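PDB 6SLN: RagA protein, which is a TonB-dependent receptor of the Porphyromonas gingivalis outer membrane and probably imports its substrate through a plugged beta-barrel with energy delivered by TonB. Local coordinates for residues N503-Y507 against T518-H523; F572-F576 against D587-R591. All coordinates share one frame; numbering follows the deposited sequence.

Interaction 1: N503-Y507 against T518-H523; sequences NTAEY and TALMGH. With 3PE (1,2-Distearoyl-sn-glycerophosphoethanolamine), chain G.
The His523 ring and the Asn503 amide stand side by side, their planes only 8° apart. Over one ring face lies the lipid's acyl carbon C33, 3.3 Å above the plane and centred on it. At the ring edge, in its plane, Asn503 ND2 faces His523 ND1 at 3.4 Å in a weak but straight hydrogen bond. Asn503 CG sits beside its own backbone N (chi1 -67°), which turns the amide alongside the imidazole; the same acyl chain then passes the amide, with C37 3.6 Å from Asn503 CG. From the other ring nitrogen, His523 NE2, comes a weak, bent hydrogen bond to the ester oxygen O31 at 3.2 Å.

Beneath these groups the strands run antiparallel. Asn503–His523, Ala505–Met521 and Tyr507–Ala519 are hydrogen-bonded pairs, each closed by two N-H···O bonds, and their side chains share the face that carries the lipid. Small alanines alternate there with larger residues, and Ala519 also packs on Phe576 of the next strand. The other face holds Thr504, Glu506 and Leu520. Thr504 CG2 rests 3.8 Å from the bare Gly522 CA. Glu506 extends across Leu520, with OE2 3.8 Å from Leu520 CD1, while its OE1 forms a salt bridge to Lys508.

Both residues of the Asn503–His523 pair belong to the phospholipid pocket. If both weak bonds hold, they would favour a neutral imidazole with the proton on NE2 and ND1 as acceptor: one flat, amphipathic patch meets the ester and acyl methylenes between C33 and C37.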
loop_
_atom_site.group_PDB
_atom_site.type_symbol
_atom_site.label_atom_id
_atom_site.label_comp_id
_atom_site.label_asym_id
_atom_site.label_seq_id
_atom_site.Cartn_x
_atom_site.Cartn_y
_atom_site.Cartn_z
ATOM N N ASN A 503 25.147 -16.697 -20.927
ATOM C CA ASN A 503 25.798 -17.993 -21.042
ATOM C C ASN A 503 26.577 -18.034 -22.347
ATOM O O ASN A 503 25.993 -17.892 -23.426
ATOM C CB ASN A 503 24.757 -19.112 -20.969
ATOM C CG ASN A 503 24.106 -19.191 -19.603
ATOM O OD1 ASN A 503 24.778 -19.458 -18.607
ATOM N ND2 ASN A 503 22.803 -18.932 -19.542
ATOM N N THR A 504 27.894 -18.215 -22.250
ATOM C CA THR A 504 28.759 -18.085 -23.410
ATOM C C THR A 504 29.771 -19.212 -23.461
ATOM O O THR A 504 30.319 -19.622 -22.437
ATOM C CB THR A 504 29.523 -16.749 -23.410
ATOM O OG1 THR A 504 30.351 -16.665 -22.241
ATOM C CG2 THR A 504 28.553 -15.577 -23.447
ATOM N N ALA A 505 30.038 -19.675 -24.674
ATOM C CA ALA A 505 31.077 -20.657 -24.940
ATOM C C ALA A 505 32.077 -20.008 -25.880
ATOM O O ALA A 505 31.693 -19.492 -26.935
ATOM C CB ALA A 505 30.489 -21.927 -25.549
ATOM N N GLU A 506 33.344 -19.987 -25.477
ATOM C CA GLU A 506 34.403 -19.366 -26.258
ATOM C C GLU A 506 35.465 -20.412 -26.543
ATOM O O GLU A 506 35.947 -21.079 -25.621
ATOM C CB GLU A 506 35.029 -18.160 -25.535
ATOM C CG GLU A 506 36.093 -17.444 -26.364
ATOM C CD GLU A 506 36.883 -16.414 -25.576
ATOM O OE1 GLU A 506 37.771 -16.819 -24.794
ATOM O OE2 GLU A 506 36.621 -15.201 -25.749
ATOM N N TYR A 507 35.819 -20.557 -27.814
ATOM C CA TYR A 507 36.870 -21.468 -28.230
ATOM C C TYR A 507 37.941 -20.666 -28.952
ATOM O O TYR A 507 37.666 -20.053 -29.988
ATOM C CB TYR A 507 36.315 -22.570 -29.127
ATOM C CG TYR A 507 37.302 -23.673 -29.389
ATOM C CD1 TYR A 507 38.119 -24.143 -28.374
ATOM C CD2 TYR A 507 37.431 -24.237 -30.658
ATOM C CE1 TYR A 507 39.032 -25.147 -28.612
ATOM C CE2 TYR A 507 38.338 -25.238 -30.899
ATOM C CZ TYR A 507 39.137 -25.687 -29.869
ATOM O OH TYR A 507 40.051 -26.684 -30.085
ATOM N N THR A 518 39.339 -17.192 -32.951
ATOM C CA THR A 518 38.565 -17.223 -31.722
ATOM C C THR A 518 37.092 -17.217 -32.093
ATOM O O THR A 518 36.650 -16.379 -32.887
ATOM C CB THR A 518 38.894 -16.031 -30.819
ATOM O OG1 THR A 518 40.249 -16.140 -30.367
ATOM C CG2 THR A 518 37.951 -16.000 -29.633
ATOM N N ALA A 519 36.346 -18.166 -31.543
ATOM C CA ALA A 519 34.916 -18.249 -31.760
ATOM C C ALA A 519 34.224 -18.196 -30.415
ATOM O O ALA A 519 34.732 -18.729 -29.424
ATOM C CB ALA A 519 34.513 -19.526 -32.493
ATOM N N LEU A 520 33.062 -17.544 -30.397
ATOM C CA LEU A 520 32.289 -17.362 -29.177
ATOM C C LEU A 520 30.811 -17.413 -29.533
ATOM O O LEU A 520 30.315 -16.528 -30.235
ATOM C CB LEU A 520 32.643 -16.040 -28.513
ATOM C CG LEU A 520 32.039 -15.734 -27.141
ATOM C CD1 LEU A 520 32.942 -14.770 -26.420
ATOM C CD2 LEU A 520 30.642 -15.145 -27.247
ATOM N N MET A 521 30.113 -18.432 -29.039
ATOM C CA MET A 521 28.658 -18.464 -29.038
ATOM C C MET A 521 28.142 -18.041 -27.665
ATOM O O MET A 521 28.770 -18.317 -26.637
ATOM C CB MET A 521 28.139 -19.860 -29.387
ATOM C CG MET A 521 28.656 -20.399 -30.702
ATOM S SD MET A 521 27.591 -19.910 -32.068
ATOM C CE MET A 521 26.680 -21.429 -32.363
ATOM N N GLY A 522 26.997 -17.367 -27.652
ATOM C CA GLY A 522 26.467 -16.821 -26.414
ATOM C C GLY A 522 24.957 -16.808 -26.390
ATOM O O GLY A 522 24.299 -16.622 -27.417
ATOM N N HIS A 523 24.403 -17.011 -25.188
ATOM C CA HIS A 523 22.977 -16.892 -24.921
ATOM C C HIS A 523 22.763 -15.933 -23.757
ATOM O O HIS A 523 23.582 -15.868 -22.837
ATOM C CB HIS A 523 22.327 -18.231 -24.575
ATOM C CG HIS A 523 21.100 -18.086 -23.727
ATOM N ND1 HIS A 523 21.138 -18.100 -22.349
ATOM C CD2 HIS A 523 19.804 -17.865 -24.066
ATOM C CE1 HIS A 523 19.917 -17.913 -21.878
ATOM N NE2 HIS A 523 19.088 -17.770 -22.898
HETATM C C1 3PE G . 12.950 -18.123 -21.244
HETATM C C2 3PE G . 14.309 -18.643 -20.829
HETATM C C3 3PE G . 15.258 -18.599 -22.040
HETATM O O31 3PE G . 16.495 -19.182 -21.727
HETATM O O32 3PE G . 16.364 -20.579 -23.477
HETATM C C31 3PE G . 16.872 -20.336 -22.437
HETATM C C32 3PE G . 17.926 -21.299 -21.860
HETATM C C33 3PE G . 19.299 -21.189 -22.530
HETATM C C34 3PE G . 20.209 -22.330 -22.059
HETATM C C35 3PE G . 21.248 -21.871 -21.028
HETATM C C36 3PE G . 22.580 -22.585 -21.278
HETATM C C37 3PE G . 23.390 -22.745 -19.987
HETATM C C38 3PE G . 24.721 -23.435 -20.313
HETATM C C39 3PE G . 25.623 -23.417 -19.085
HETATM C C3A 3PE G . 27.070 -23.701 -19.481
HETATM C C3B 3PE G . 28.020 -23.062 -18.465
HETATM O O21 3PE G . 14.688 -17.806 -19.761
HETATM O O22 3PE G . 14.745 -18.899 -17.806
HETATM C C21 3PE G . 15.361 -18.442 -18.700
HETATM C C22 3PE G . 16.889 -18.539 -18.667
HETATM C C23 3PE G . 17.384 -19.257 -17.407
HETATM C C24 3PE G . 18.562 -20.148 -17.815
HETATM C C25 3PE G . 19.828 -19.875 -16.998
HETATM C C26 3PE G . 20.754 -21.101 -17.053
HETATM C C27 3PE G . 21.871 -20.954 -16.017
HETATM C C28 3PE G . 22.827 -22.153 -16.040
HETATM C C29 3PE G . 24.004 -21.938 -15.075
HETATM C C2A 3PE G . 24.441 -23.243 -14.396
HETATM C C2B 3PE G . 25.971 -23.407 -14.279
HETATM C C2C 3PE G . 26.333 -24.037 -12.916
HETATM C C2D 3PE G . 27.836 -24.335 -12.729
#

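Interaction 2: F572-F576 against D587-R591; sequences FFSRF and DFSVR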
loop_
_atom_site.group_PDB
_atom_site.type_symbol
_atom_site.label_atom_id
_atom_site.label_comp_id
_atom_site.label_asym_id
_atom_site.label_seq_id
_atom_site.Cartn_x
_atom_site.Cartn_y
_atom_site.Cartn_z
ATOM N N PHE A 572 20.516 -14.394 -28.721
ATOM C CA PHE A 572 21.508 -15.382 -29.120
ATOM C C PHE A 572 22.535 -14.658 -29.957
ATOM O O PHE A 572 22.169 -13.921 -30.880
ATOM C CB PHE A 572 20.881 -16.532 -29.899
ATOM C CG PHE A 572 19.797 -17.253 -29.142
ATOM C CD1 PHE A 572 20.115 -18.151 -28.144
ATOM C CD2 PHE A 572 18.461 -17.030 -29.431
ATOM C CE1 PHE A 572 19.123 -18.816 -27.443
ATOM C CE2 PHE A 572 17.466 -17.686 -28.736
ATOM C CZ PHE A 572 17.800 -18.581 -27.733
ATOM N N PHE A 573 23.812 -14.811 -29.612
ATOM C CA PHE A 573 24.813 -13.983 -30.264
ATOM C C PHE A 573 26.101 -14.757 -30.492
ATOM O O PHE A 573 26.358 -15.794 -29.877
ATOM C CB PHE A 573 25.098 -12.702 -29.479
ATOM C CG PHE A 573 25.578 -12.915 -28.059
ATOM C CD1 PHE A 573 24.671 -13.074 -27.016
ATOM C CD2 PHE A 573 26.944 -12.874 -27.751
ATOM C CE1 PHE A 573 25.118 -13.225 -25.698
ATOM C CE2 PHE A 573 27.402 -13.027 -26.423
ATOM C CZ PHE A 573 26.492 -13.199 -25.404
ATOM N N SER A 574 26.908 -14.224 -31.398
ATOM C CA SER A 574 28.173 -14.825 -31.761
ATOM C C SER A 574 29.188 -13.730 -32.058
ATOM O O SER A 574 28.844 -12.623 -32.492
ATOM C CB SER A 574 28.023 -15.720 -32.989
ATOM O OG SER A 574 27.601 -14.922 -34.073
ATOM N N ARG A 575 30.452 -14.077 -31.856
ATOM C CA ARG A 575 31.535 -13.162 -32.160
ATOM C C ARG A 575 32.753 -13.996 -32.523
ATOM O O ARG A 575 33.092 -14.944 -31.806
ATOM C CB ARG A 575 31.836 -12.253 -30.971
ATOM C CG ARG A 575 32.958 -11.274 -31.236
ATOM C CD ARG A 575 33.947 -11.253 -30.093
ATOM N NE ARG A 575 33.452 -10.496 -28.945
ATOM C CZ ARG A 575 33.967 -10.587 -27.723
ATOM N NH1 ARG A 575 34.987 -11.404 -27.493
ATOM N NH2 ARG A 575 33.470 -9.864 -26.731
ATOM N N PHE A 576 33.398 -13.645 -33.638
ATOM C CA PHE A 576 34.529 -14.385 -34.179
ATOM C C PHE A 576 35.699 -13.441 -34.386
ATOM O O PHE A 576 35.513 -12.301 -34.821
ATOM C CB PHE A 576 34.155 -15.055 -35.489
ATOM C CG PHE A 576 33.058 -16.043 -35.350
ATOM C CD1 PHE A 576 33.338 -17.365 -35.058
ATOM C CD2 PHE A 576 31.739 -15.652 -35.484
ATOM C CE1 PHE A 576 32.324 -18.289 -34.921
ATOM C CE2 PHE A 576 30.711 -16.571 -35.338
ATOM C CZ PHE A 576 31.008 -17.893 -35.061
ATOM N N ASP A 587 37.199 -9.130 -37.158
ATOM C CA ASP A 587 36.108 -9.491 -36.273
ATOM C C ASP A 587 34.833 -9.606 -37.092
ATOM O O ASP A 587 34.651 -8.916 -38.100
ATOM C CB ASP A 587 35.917 -8.454 -35.161
ATOM C CG ASP A 587 37.178 -8.231 -34.349
ATOM O OD1 ASP A 587 37.893 -9.214 -34.060
ATOM O OD2 ASP A 587 37.457 -7.064 -34.003
ATOM N N PHE A 588 33.950 -10.487 -36.647
ATOM C CA PHE A 588 32.698 -10.732 -37.336
ATOM C C PHE A 588 31.696 -11.148 -36.271
ATOM O O PHE A 588 32.015 -11.977 -35.416
ATOM C CB PHE A 588 32.885 -11.805 -38.412
ATOM C CG PHE A 588 31.607 -12.346 -38.951
ATOM C CD1 PHE A 588 30.655 -11.492 -39.496
ATOM C CD2 PHE A 588 31.345 -13.707 -38.914
ATOM C CE1 PHE A 588 29.456 -11.983 -39.997
ATOM C CE2 PHE A 588 30.151 -14.206 -39.413
ATOM C CZ PHE A 588 29.203 -13.338 -39.956
ATOM N N SER A 589 30.511 -10.550 -36.293
ATOM C CA SER A 589 29.500 -10.807 -35.282
ATOM C C SER A 589 28.145 -10.968 -35.959
ATOM O O SER A 589 27.829 -10.235 -36.901
ATOM C CB SER A 589 29.456 -9.668 -34.261
ATOM O OG SER A 589 28.557 -8.638 -34.653
ATOM N N VAL A 590 27.363 -11.951 -35.510
ATOM C CA VAL A 590 25.943 -12.027 -35.837
ATOM C C VAL A 590 25.197 -12.368 -34.555
ATOM O O VAL A 590 25.717 -13.058 -33.675
ATOM C CB VAL A 590 25.626 -13.041 -36.967
ATOM C CG1 VAL A 590 25.953 -14.441 -36.548
ATOM C CG2 VAL A 590 24.160 -12.940 -37.386
ATOM N N ARG A 591 23.975 -11.856 -34.441
ATOM C CA ARG A 591 23.199 -12.019 -33.223
ATOM C C ARG A 591 21.727 -11.879 -33.574
ATOM O O ARG A 591 21.369 -11.298 -34.603
ATOM C CB ARG A 591 23.591 -10.980 -32.178
ATOM C CG ARG A 591 23.130 -9.596 -32.604
ATOM C CD ARG A 591 22.854 -8.693 -31.431
ATOM N NE ARG A 591 23.807 -8.958 -30.372
ATOM C CZ ARG A 591 23.458 -9.151 -29.118
ATOM N NH1 ARG A 591 22.179 -9.081 -28.792
ATOM N NH2 ARG A 591 24.385 -9.399 -28.206
#
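Arg591 meets Phe573 at its two ends, through CB and through the guanidinium. Its CB lies 3.5 Å from Phe573 CB, at a non-hydrogen-bonded pair of the two antiparallel strands, and equally close to Phe572 O. The chain bends about its CG-CD bond (chi3 36°) and brings the guanidinium back, so that Phe573 CB sits over one of its faces, 3.9 Å from Arg591 CZ. NE makes a hydrogen bond to Ser193 O, in the plug sequence range, and NH1 a salt bridge to Asp593. NH2 comes 3.7 Å from Phe573 CG, meeting the ring obliquely although the two planes are only 9° apart.

On the opposite face Ser574 reaches across to the partner strand. With OG set between backbone N and carbonyl carbon (chi1 62°), the hydroxyl donates to Val590 O at 2.7 Å; Ser574 N gives the same oxygen a bent bond. Serine can thus add a second donor. Farther along, the Phe576 and Phe588 side chains run alongside each other, touching through their CD2 atoms at 4.0 Å, with Phe588 O near the edge of the Phe576 ring.

The outward face, with Phe576, Phe588 and Val590, is mainly apolar, as suits a barrel's outer wall. The inward face mixes Arg591, Ser589 and Asp587 with Phe573, which also touches Ile194; Asp587 OD2 bonds to Ser99 and Thr97. The arginine's charge is met by an acidic partner and a backbone carbonyl, while its flat group packs on an apolar neighbour.

Overall arrangement
The two contacts are successive hairpins in the wall of the TonB-dependent receptor barrel: interaction 1 pairs strands 487-510 and 515-540, and interaction 2, which opens only after the first has closed, pairs 561-580 and 584-595. Their centres are about 9 Å apart. Strands 515-540 and 561-580 are themselves neighbours, probably joined by hydrogen bonds from Gly522 N to Phe573 O and from Arg575 N to Leu520 O, so the four strands form a continuous antiparallel stretch. Side chains cross this seam too: His523 packs on Phe572, continuing the surface beside the lipid. The wall thus meets membrane lipid outside and the plug inside.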